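Local coordinates for protein glycoside Hydrolase (Bacteroides uniformis, PDB 5TA0) that probably hydrolyses agarose as a family 86 glycoside hydrolase, captured here as an engineered variant with neoagarooctaose in its binding groove, at residues E57-S62 / K374-Y379; A63-D68 / T402-Y407; M368-L373 / L385-R390. All coordinates share one frame; numbering follows the deposited sequence.

Overall arrangement
From the N terminus, the loop after the first barrel strand, 50-51, supplies residues 57-62 and then 63-68. Eight parallel strands lead from 50-51 round to 364-369. The chain leaves the last through 368-373, runs into 374-379, passes 385-390 and reaches strand 405-407. Interaction 1 closes a loop of over 300 residues by joining 57-62 to 374-379. Interaction 2 crosses it, tying 63-68 to 402-407. Interaction 3 closes a short loop between 368-373 and 385-390. It crosses interaction 1 and is nested inside interaction 2. Interactions 1 and 2 tie the loops after the first and last strands together; interaction 3 folds the latter on itself. Interactions 1 and 3 reach the glycan.

Interaction 1 (E57-S62 / K374-Y379); sequences ENYWDS and KSEWGY. With GAL (beta-D-galactopyranose), chain C.
Lys374 NZ donates to the backbone carbonyl Tyr59 O at 3.0 Å, in the carbonyl plane and on a lone pair. Lys374 NZ also donates to water 2 at 2.8 Å, and this water is bonded to Ser62 OG. A third acceptor of Lys374 NZ is Asn64 OD1, just past 57-62. The lysine chain runs out straight, with CG anti to N (chi1 -178°), until a bend at chi3 turns its tip to these oxygens. At the far end of the tyrosine, Trp377 N donates to Tyr59 OH at 3.1 Å with a bent N-H...O angle of 142°. Water 1 makes a second bridge: it donates to Glu57 OE1 at 2.6 Å and accepts from Ser375 N at 3.0 Å. The two segments are loops with a short 3-10 turn each, and they follow the first and last strands of the catalytic barrel. Tyr59 reaches from 57-62 across to 374-379. Lys374 CG sits over one face of its ring, offset toward the rim. Trp377 CD1 comes in at the ring edge, in plane, and sits 3.3 Å from Tyr59 OH. Glu376 CB touches the same hydroxyl, while its carboxylate turns away to Arg394 and Tyr405. Trp377 belongs to the glycan pocket. Galactose C3 lies 3.7 Å above one face of its indole, and Ser375 CB packs on the opposite face.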
loop_
_atom_site.group_PDB
_atom_site.type_symbol
_atom_site.label_atom_id
_atom_site.label_comp_id
_atom_site.label_asym_id
_atom_site.label_seq_id
_atom_site.Cartn_x
_atom_site.Cartn_y
_atom_site.Cartn_z
ATOM N N GLU A 57 5.493 -20.847 8.363
ATOM C CA GLU A 57 4.502 -21.661 7.648
ATOM C C GLU A 57 5.244 -22.927 7.133
ATOM O O GLU A 57 6.388 -22.849 6.686
ATOM C CB GLU A 57 3.753 -20.847 6.580
ATOM C CG GLU A 57 4.564 -20.149 5.541
ATOM C CD GLU A 57 3.684 -19.510 4.501
ATOM O OE1 GLU A 57 3.259 -20.267 3.616
ATOM O OE2 GLU A 57 3.418 -18.287 4.574
ATOM N N ASN A 58 4.537 -24.062 7.203
ATOM C CA ASN A 58 5.136 -25.362 6.868
ATOM C C ASN A 58 5.415 -25.551 5.373
ATOM O O ASN A 58 6.170 -26.434 4.979
ATOM C CB ASN A 58 4.383 -26.567 7.510
ATOM C CG ASN A 58 2.981 -26.819 6.959
ATOM O OD1 ASN A 58 2.613 -26.350 5.892
ATOM N ND2 ASN A 58 2.204 -27.604 7.715
ATOM N N TYR A 59 4.839 -24.675 4.559
ATOM C CA TYR A 59 4.997 -24.699 3.109
ATOM C C TYR A 59 6.429 -24.399 2.640
ATOM O O TYR A 59 6.786 -24.730 1.518
ATOM C CB TYR A 59 4.016 -23.720 2.440
ATOM C CG TYR A 59 2.543 -24.050 2.570
ATOM C CD1 TYR A 59 2.072 -25.389 2.546
ATOM C CD2 TYR A 59 1.597 -23.028 2.684
ATOM C CE1 TYR A 59 0.727 -25.673 2.640
ATOM C CE2 TYR A 59 0.241 -23.317 2.769
ATOM C CZ TYR A 59 -0.178 -24.641 2.755
ATOM O OH TYR A 59 -1.531 -24.898 2.835
ATOM N N TRP A 60 7.267 -23.788 3.483
ATOM C CA TRP A 60 8.674 -23.629 3.164
ATOM C C TRP A 60 9.450 -24.952 3.087
ATOM O O TRP A 60 10.519 -24.967 2.515
ATOM C CB TRP A 60 9.400 -22.801 4.219
ATOM C CG TRP A 60 9.046 -21.343 4.305
ATOM C CD1 TRP A 60 8.269 -20.743 5.254
ATOM C CD2 TRP A 60 9.537 -20.279 3.455
ATOM N NE1 TRP A 60 8.211 -19.383 5.024
ATOM C CE2 TRP A 60 8.989 -19.068 3.943
ATOM C CE3 TRP A 60 10.384 -20.238 2.338
ATOM C CZ2 TRP A 60 9.249 -17.846 3.350
ATOM C CZ3 TRP A 60 10.649 -19.041 1.759
ATOM C CH2 TRP A 60 10.080 -17.837 2.264
ATOM N N ASP A 61 8.905 -26.001 3.685
ATOM C CA ASP A 61 9.699 -27.167 4.087
ATOM C C ASP A 61 9.328 -28.463 3.412
ATOM O O ASP A 61 9.825 -29.525 3.820
ATOM C CB ASP A 61 9.570 -27.304 5.596
ATOM C CG ASP A 61 10.134 -26.081 6.307
ATOM O OD1 ASP A 61 11.290 -25.741 6.042
ATOM O OD2 ASP A 61 9.382 -25.455 7.052
ATOM N N SER A 62 8.497 -28.423 2.386
ATOM C CA SER A 62 8.178 -29.631 1.624
ATOM C C SER A 62 7.754 -29.304 0.204
ATOM O O SER A 62 7.225 -28.210 -0.063
ATOM C CB SER A 62 7.094 -30.443 2.317
ATOM O OG SER A 62 5.867 -29.755 2.373
ATOM N N LYS A 374 2.543 -19.992 -0.932
ATOM C CA LYS A 374 2.092 -21.238 -1.562
ATOM C C LYS A 374 0.595 -21.463 -1.465
ATOM O O LYS A 374 -0.046 -21.871 -2.436
ATOM C CB LYS A 374 2.840 -22.432 -0.934
ATOM C CG LYS A 374 2.481 -23.784 -1.559
ATOM C CD LYS A 374 3.248 -24.980 -1.013
ATOM C CE LYS A 374 4.727 -24.904 -1.309
ATOM N NZ LYS A 374 5.473 -26.082 -0.774
ATOM N N SER A 375 0.030 -21.266 -0.284
ATOM C CA SER A 375 -1.417 -21.362 -0.077
ATOM C C SER A 375 -2.036 -22.601 -0.735
ATOM O O SER A 375 -3.006 -22.496 -1.477
ATOM C CB SER A 375 -2.091 -20.085 -0.572
ATOM O OG SER A 375 -1.567 -19.003 0.187
ATOM N N GLU A 376 -1.463 -23.765 -0.431
ATOM C CA GLU A 376 -1.990 -25.069 -0.853
ATOM C C GLU A 376 -3.458 -25.233 -0.465
ATOM O O GLU A 376 -4.261 -25.765 -1.229
ATOM C CB GLU A 376 -1.167 -26.183 -0.200
ATOM C CG GLU A 376 -1.464 -27.572 -0.725
ATOM C CD GLU A 376 -0.485 -28.010 -1.794
ATOM O OE1 GLU A 376 -0.844 -28.889 -2.602
ATOM O OE2 GLU A 376 0.659 -27.493 -1.818
ATOM N N TRP A 377 -3.814 -24.738 0.716
ATOM C CA TRP A 377 -5.200 -24.741 1.205
ATOM C C TRP A 377 -6.187 -24.062 0.247
ATOM O O TRP A 377 -7.393 -24.303 0.325
ATOM C CB TRP A 377 -5.316 -24.057 2.610
ATOM C CG TRP A 377 -4.741 -22.676 2.635
ATOM C CD1 TRP A 377 -3.504 -22.310 3.140
ATOM C CD2 TRP A 377 -5.326 -21.467 2.124
ATOM N NE1 TRP A 377 -3.306 -20.991 2.949
ATOM C CE2 TRP A 377 -4.382 -20.436 2.326
ATOM C CE3 TRP A 377 -6.539 -21.151 1.506
ATOM C CZ2 TRP A 377 -4.635 -19.113 1.946
ATOM C CZ3 TRP A 377 -6.782 -19.825 1.111
ATOM C CH2 TRP A 377 -5.822 -18.831 1.341
ATOM N N GLY A 378 -5.688 -23.193 -0.634
ATOM C CA GLY A 378 -6.512 -22.476 -1.580
ATOM C C GLY A 378 -6.727 -23.212 -2.888
ATOM O O GLY A 378 -7.431 -22.685 -3.757
ATOM N N TYR A 379 -6.110 -24.380 -3.046
ATOM C CA TYR A 379 -6.353 -25.240 -4.225
ATOM C C TYR A 379 -7.656 -25.986 -4.056
ATOM O O TYR A 379 -7.863 -26.639 -3.039
ATOM C CB TYR A 379 -5.224 -26.243 -4.423
ATOM C CG TYR A 379 -5.459 -27.116 -5.632
ATOM C CD1 TYR A 379 -5.227 -26.610 -6.900
ATOM C CD2 TYR A 379 -5.930 -28.423 -5.504
ATOM C CE1 TYR A 379 -5.457 -27.359 -8.023
ATOM C CE2 TYR A 379 -6.146 -29.203 -6.646
ATOM C CZ TYR A 379 -5.914 -28.644 -7.903
ATOM O OH TYR A 379 -6.115 -29.406 -9.079
HETATM C C1 GAL C . -6.050 -17.412 4.792
HETATM C C2 GAL C . -5.260 -18.200 5.841
HETATM C C3 GAL C . -5.584 -19.699 5.805
HETATM C C4 GAL C . -7.093 -19.909 5.807
HETATM C C5 GAL C . -7.719 -19.103 4.672
HETATM C C6 GAL C . -9.235 -19.259 4.585
HETATM O O2 GAL C . -3.873 -17.976 5.587
HETATM O O3 GAL C . -4.935 -20.380 6.894
HETATM O O4 GAL C . -7.649 -19.434 7.045
HETATM O O5 GAL C . -7.439 -17.707 4.858
HETATM O O6 GAL C . -9.762 -18.450 3.518
HETATM O O HOH W 1 1.399 -19.694 1.818
HETATM O O HOH W 2 4.412 -27.739 1.215
#

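Interaction 2 (A63-D68 / T402-Y407); sequences ANKIAD and TGEYVY
The backbone N and O of Tyr405 are both bonded to the chain at 63-65. Tyr405 N donates to Ala63 O at 2.8 Å, and Lys65 N donates to Tyr405 O at 2.9 Å. Asn64 thus stands opposite Tyr405 in a single bridge, with its two neighbours doing the bonding, as in a parallel pairing. Water 3 adds a link by donating to Tyr405 O and accepting from Ile66 N. The carboxylate of Glu404 meets the ammonium of Lys65 in a weak salt bridge, with Lys65 NZ 3.2 Å from Glu404 OE1. The Lys65 chain lies alongside Val406 and points the same way, with Lys65 CE 3.8 Å from Val406 CG1. Bends at chi3 and chi4 (-62° and -40°) then bring NZ to Glu404. Without this carboxylate, as with an alanine here, the Lys65 ammonium would probably be left with a long, weak pairing to Glu395, and its chain would be freer to turn. The bridge attaches the loop before helix 69-76 to strand 405-407, which itself pairs antiparallel with strand 392-394. Asn64 OD1 lies 3.4 Å from Tyr405 CB, and the amide is turned 72° from the phenol ring. ND2 of the same amide donates to Tyr59 O, and OD1 has Lys374 as its partner. Ala63 O also lies in plane at the edge of the Tyr405 ring. Farther along, Ile66 CD1 touches Tyr407 CE2 at 3.9 Å, the two side chains crossing at about a right angle. The Tyr407 hydroxyl is hydrogen-bonded to Asp72 on helix 69-76.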
loop_
_atom_site.group_PDB
_atom_site.type_symbol
_atom_site.label_atom_id
_atom_site.label_comp_id
_atom_site.label_asym_id
_atom_site.label_seq_id
_atom_site.Cartn_x
_atom_site.Cartn_y
_atom_site.Cartn_z
ATOM N N ALA A 63 8.024 -30.256 -0.696
ATOM C CA ALA A 63 7.538 -30.266 -2.070
ATOM C C ALA A 63 8.105 -29.161 -2.943
ATOM O O ALA A 63 7.522 -28.882 -3.991
ATOM C CB ALA A 63 6.023 -30.245 -2.100
ATOM N N ASN A 64 9.238 -28.579 -2.566
ATOM C CA ASN A 64 9.873 -27.506 -3.322
ATOM C C ASN A 64 11.143 -27.969 -4.033
ATOM O O ASN A 64 11.931 -28.738 -3.468
ATOM C CB ASN A 64 10.208 -26.334 -2.393
ATOM C CG ASN A 64 9.001 -25.858 -1.603
ATOM O OD1 ASN A 64 7.902 -25.779 -2.124
ATOM N ND2 ASN A 64 9.199 -25.548 -0.324
ATOM N N LYS A 65 11.352 -27.500 -5.260
ATOM C CA LYS A 65 12.589 -27.821 -5.998
ATOM C C LYS A 65 13.829 -27.369 -5.226
ATOM O O LYS A 65 14.816 -28.105 -5.147
ATOM C CB LYS A 65 12.576 -27.170 -7.366
ATOM C CG LYS A 65 13.718 -27.611 -8.274
ATOM C CD LYS A 65 13.340 -27.575 -9.757
ATOM C CE LYS A 65 12.184 -28.512 -10.121
ATOM N NZ LYS A 65 12.203 -29.846 -9.437
ATOM N N ILE A 66 13.775 -26.158 -4.666
ATOM C CA ILE A 66 14.865 -25.600 -3.859
ATOM C C ILE A 66 14.774 -26.152 -2.427
ATOM O O ILE A 66 13.753 -26.012 -1.740
ATOM C CB ILE A 66 14.846 -24.048 -3.882
ATOM C CG1 ILE A 66 15.038 -23.529 -5.315
ATOM C CG2 ILE A 66 15.936 -23.494 -2.975
ATOM C CD1 ILE A 66 14.921 -22.031 -5.445
ATOM N N ALA A 67 15.857 -26.798 -1.980
ATOM C CA ALA A 67 15.871 -27.495 -0.707
ATOM C C ALA A 67 15.791 -26.524 0.470
ATOM O O ALA A 67 15.011 -26.751 1.393
ATOM C CB ALA A 67 17.122 -28.350 -0.573
ATOM N N ASP A 68 16.588 -25.463 0.407
ATOM C CA ASP A 68 16.540 -24.402 1.425
ATOM C C ASP A 68 15.941 -23.148 0.789
ATOM O O ASP A 68 16.641 -22.227 0.372
ATOM C CB ASP A 68 17.907 -24.129 2.054
ATOM C CG ASP A 68 17.814 -23.238 3.288
ATOM O OD1 ASP A 68 16.751 -22.624 3.522
ATOM O OD2 ASP A 68 18.812 -23.138 4.040
ATOM N N THR A 402 0.556 -30.657 -10.394
ATOM C CA THR A 402 1.449 -31.774 -10.050
ATOM C C THR A 402 2.878 -31.335 -10.241
ATOM O O THR A 402 3.151 -30.360 -10.957
ATOM C CB THR A 402 1.191 -33.033 -10.920
ATOM O OG1 THR A 402 1.481 -32.735 -12.299
ATOM C CG2 THR A 402 -0.252 -33.560 -10.731
ATOM N N GLY A 403 3.790 -32.079 -9.623
ATOM C CA GLY A 403 5.202 -31.780 -9.696
ATOM C C GLY A 403 5.616 -30.908 -8.518
ATOM O O GLY A 403 4.768 -30.416 -7.765
ATOM N N GLU A 404 6.917 -30.733 -8.364
ATOM C CA GLU A 404 7.448 -29.922 -7.278
ATOM C C GLU A 404 7.225 -28.450 -7.553
ATOM O O GLU A 404 7.094 -28.019 -8.692
ATOM C CB GLU A 404 8.942 -30.167 -7.112
ATOM C CG GLU A 404 9.288 -31.602 -6.753
ATOM C CD GLU A 404 10.630 -31.712 -6.067
ATOM O OE1 GLU A 404 11.651 -31.352 -6.712
ATOM O OE2 GLU A 404 10.640 -32.139 -4.889
ATOM N N TYR A 405 7.241 -27.665 -6.482
ATOM C CA TYR A 405 7.059 -26.229 -6.610
ATOM C C TYR A 405 8.324 -25.510 -7.073
ATOM O O TYR A 405 9.435 -25.799 -6.613
ATOM C CB TYR A 405 6.617 -25.645 -5.265
ATOM C CG TYR A 405 5.168 -25.847 -4.940
ATOM C CD1 TYR A 405 4.724 -26.929 -4.200
ATOM C CD2 TYR A 405 4.225 -24.922 -5.361
ATOM C CE1 TYR A 405 3.385 -27.080 -3.878
ATOM C CE2 TYR A 405 2.891 -25.059 -5.046
ATOM C CZ TYR A 405 2.468 -26.127 -4.290
ATOM O OH TYR A 405 1.159 -26.258 -3.968
ATOM N N VAL A 406 8.123 -24.544 -7.951
ATOM C CA VAL A 406 9.146 -23.648 -8.459
ATOM C C VAL A 406 8.593 -22.211 -8.352
ATOM O O VAL A 406 7.403 -22.016 -8.148
ATOM C CB VAL A 406 9.486 -23.957 -9.925
ATOM C CG1 VAL A 406 10.059 -25.365 -10.037
ATOM C CG2 VAL A 406 8.282 -23.794 -10.863
ATOM N N TYR A 407 9.438 -21.207 -8.530
ATOM C CA TYR A 407 8.939 -19.823 -8.470
ATOM C C TYR A 407 7.934 -19.561 -9.571
ATOM O O TYR A 407 8.108 -19.998 -10.719
ATOM C CB TYR A 407 10.062 -18.809 -8.594
ATOM C CG TYR A 407 10.950 -18.694 -7.374
ATOM C CD1 TYR A 407 10.412 -18.421 -6.115
ATOM C CD2 TYR A 407 12.326 -18.797 -7.486
ATOM C CE1 TYR A 407 11.224 -18.290 -5.004
ATOM C CE2 TYR A 407 13.151 -18.677 -6.372
ATOM C CZ TYR A 407 12.596 -18.416 -5.128
ATOM O OH TYR A 407 13.390 -18.285 -3.998
HETATM O O HOH W 3 11.418 -24.365 -5.097
#

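Interaction 3 (M368-L373 / L385-R390); sequences MPFAML and LAHTAR. With AAL (3,6-anhydro-alpha-L-galactopyranose), chain B.
The sulfur of Met372 sits against the imidazole of His387, an oblique sulfur-aromatic contact. Met372 SD is 3.8 Å from His387 NE2 and lies 43° off the ring normal. Phe370 reaches the same imidazole from another direction. Its CE2 comes to the ring edge, 4.0 Å from His387 CE1, and the two ring planes are 54° apart. His387 CG is anti to the backbone N (chi1 -168°), which carries the ring toward both partners. Ala389 N donates to His387 ND1 at 3.1 Å and helps fix the ring's rotation. Met372 N donates to Ala389 O at 2.9 Å, and Arg390 CA makes a CA-H...O contact with Met372 O. Ala389 CB packs against Phe370 CD2. Arg390 NE closes back on His387 O, while its guanidinium pairs with Glu397. Phe370 is also the centre of an inverse gamma turn, just beyond the end of strand 364-369. The anhydrogalactose touches both Phe370 and Met372: its O5 is 3.8 Å from Phe370 CZ, and its C6 is 3.9 Å from Met372 SD. Phe370, Met372 and His387 thus line the glycan pocket at the C-terminal end of the barrel strands, where barrel glycoside hydrolases carry their active sites.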
loop_
_atom_site.group_PDB
_atom_site.type_symbol
_atom_site.label_atom_id
_atom_site.label_comp_id
_atom_site.label_asym_id
_atom_site.label_seq_id
_atom_site.Cartn_x
_atom_site.Cartn_y
_atom_site.Cartn_z
ATOM N N MET A 368 2.207 -3.926 1.798
ATOM C CA MET A 368 2.505 -5.339 1.557
ATOM C C MET A 368 1.835 -5.833 0.289
ATOM O O MET A 368 0.603 -5.967 0.241
ATOM C CB MET A 368 2.055 -6.176 2.750
ATOM C CG MET A 368 2.431 -7.650 2.739
ATOM S SD MET A 368 2.264 -8.413 4.365
ATOM C CE MET A 368 3.683 -7.687 5.187
ATOM N N PRO A 369 2.638 -6.117 -0.751
ATOM C CA PRO A 369 2.025 -6.707 -1.950
ATOM C C PRO A 369 1.308 -8.000 -1.602
ATOM O O PRO A 369 1.812 -8.808 -0.800
ATOM C CB PRO A 369 3.218 -6.994 -2.839
ATOM C CG PRO A 369 4.330 -6.156 -2.352
ATOM C CD PRO A 369 4.100 -5.962 -0.886
ATOM N N PHE A 370 0.128 -8.222 -2.174
ATOM C CA PHE A 370 -0.608 -9.443 -1.906
ATOM C C PHE A 370 -0.074 -10.574 -2.769
ATOM O O PHE A 370 -0.510 -10.825 -3.883
ATOM C CB PHE A 370 -2.118 -9.304 -2.012
ATOM C CG PHE A 370 -2.819 -10.517 -1.492
ATOM C CD1 PHE A 370 -2.611 -10.937 -0.174
ATOM C CD2 PHE A 370 -3.602 -11.306 -2.323
ATOM C CE1 PHE A 370 -3.222 -12.070 0.318
ATOM C CE2 PHE A 370 -4.233 -12.434 -1.822
ATOM C CZ PHE A 370 -4.025 -12.833 -0.504
ATOM N N ALA A 371 0.906 -11.239 -2.199
ATOM C CA ALA A 371 1.507 -12.435 -2.757
ATOM C C ALA A 371 1.779 -13.341 -1.574
ATOM O O ALA A 371 2.470 -12.917 -0.624
ATOM C CB ALA A 371 2.800 -12.091 -3.457
ATOM N N MET A 372 1.205 -14.540 -1.584
ATOM C CA MET A 372 1.416 -15.534 -0.520
ATOM C C MET A 372 2.478 -16.513 -0.984
ATOM O O MET A 372 2.771 -16.584 -2.184
ATOM C CB MET A 372 0.103 -16.213 -0.204
ATOM C CG MET A 372 -0.927 -15.225 0.349
ATOM S SD MET A 372 -2.412 -15.978 1.053
ATOM C CE MET A 372 -1.727 -16.535 2.611
ATOM N N LEU A 373 3.066 -17.286 -0.085
ATOM C CA LEU A 373 4.116 -18.206 -0.502
ATOM C C LEU A 373 3.581 -19.317 -1.395
ATOM O O LEU A 373 4.111 -19.540 -2.481
ATOM C CB LEU A 373 4.810 -18.820 0.726
ATOM C CG LEU A 373 5.962 -19.789 0.405
ATOM C CD1 LEU A 373 7.116 -19.042 -0.191
ATOM C CD2 LEU A 373 6.409 -20.526 1.665
ATOM N N LEU A 385 -8.559 -25.299 -9.619
ATOM C CA LEU A 385 -8.062 -23.910 -9.499
ATOM C C LEU A 385 -7.234 -23.695 -8.250
ATOM O O LEU A 385 -7.708 -23.922 -7.131
ATOM C CB LEU A 385 -9.223 -22.911 -9.526
ATOM C CG LEU A 385 -10.030 -22.871 -10.844
ATOM C CD1 LEU A 385 -11.234 -21.959 -10.678
ATOM C CD2 LEU A 385 -9.180 -22.436 -12.035
ATOM N N ALA A 386 -5.998 -23.245 -8.468
ATOM C CA ALA A 386 -5.067 -22.875 -7.422
ATOM C C ALA A 386 -5.260 -21.427 -7.030
ATOM O O ALA A 386 -5.907 -20.648 -7.709
ATOM C CB ALA A 386 -3.661 -23.083 -7.917
ATOM N N HIS A 387 -4.648 -21.062 -5.913
ATOM C CA HIS A 387 -4.678 -19.698 -5.410
ATOM C C HIS A 387 -4.090 -18.750 -6.463
ATOM O O HIS A 387 -3.079 -19.055 -7.094
ATOM C CB HIS A 387 -3.883 -19.630 -4.102
ATOM C CG HIS A 387 -4.077 -18.369 -3.337
ATOM N ND1 HIS A 387 -3.429 -17.200 -3.666
ATOM C CD2 HIS A 387 -4.824 -18.096 -2.246
ATOM C CE1 HIS A 387 -3.747 -16.266 -2.782
ATOM N NE2 HIS A 387 -4.621 -16.774 -1.936
ATOM N N THR A 388 -4.721 -17.594 -6.630
ATOM C CA THR A 388 -4.355 -16.697 -7.725
ATOM C C THR A 388 -3.174 -15.739 -7.453
ATOM O O THR A 388 -2.789 -14.998 -8.336
ATOM C CB THR A 388 -5.568 -15.895 -8.225
ATOM O OG1 THR A 388 -6.038 -15.057 -7.173
ATOM C CG2 THR A 388 -6.692 -16.837 -8.704
ATOM N N ALA A 389 -2.569 -15.789 -6.274
ATOM C CA ALA A 389 -1.463 -14.870 -5.904
ATOM C C ALA A 389 -0.389 -15.582 -5.090
ATOM O O ALA A 389 -0.294 -15.400 -3.867
ATOM C CB ALA A 389 -2.028 -13.681 -5.148
ATOM N N ARG A 390 0.389 -16.419 -5.767
ATOM C CA ARG A 390 1.409 -17.276 -5.161
ATOM C C ARG A 390 2.806 -16.993 -5.670
ATOM O O ARG A 390 3.006 -16.826 -6.860
ATOM C CB ARG A 390 1.118 -18.761 -5.439
ATOM C CG ARG A 390 -0.127 -19.313 -4.782
ATOM C CD ARG A 390 -0.397 -20.712 -5.264
ATOM N NE ARG A 390 -0.709 -20.678 -6.694
ATOM C CZ ARG A 390 -0.468 -21.658 -7.567
ATOM N NH1 ARG A 390 0.025 -22.825 -7.192
ATOM N NH2 ARG A 390 -0.717 -21.416 -8.849
HETATM C C1 AAL B . -7.212 -12.862 2.573
HETATM C C2 AAL B . -7.537 -12.867 4.081
HETATM C C3 AAL B . -6.603 -13.775 4.863
HETATM C C4 AAL B . -6.570 -15.143 4.220
HETATM C C5 AAL B . -5.797 -14.824 2.980
HETATM C C6 AAL B . -4.704 -13.954 3.515
HETATM O O2 AAL B . -8.872 -13.329 4.316
HETATM O O3 AAL B . -5.262 -13.313 4.669
HETATM O O4 AAL B . -5.793 -16.033 5.048
HETATM O O5 AAL B . -6.588 -14.049 2.074
#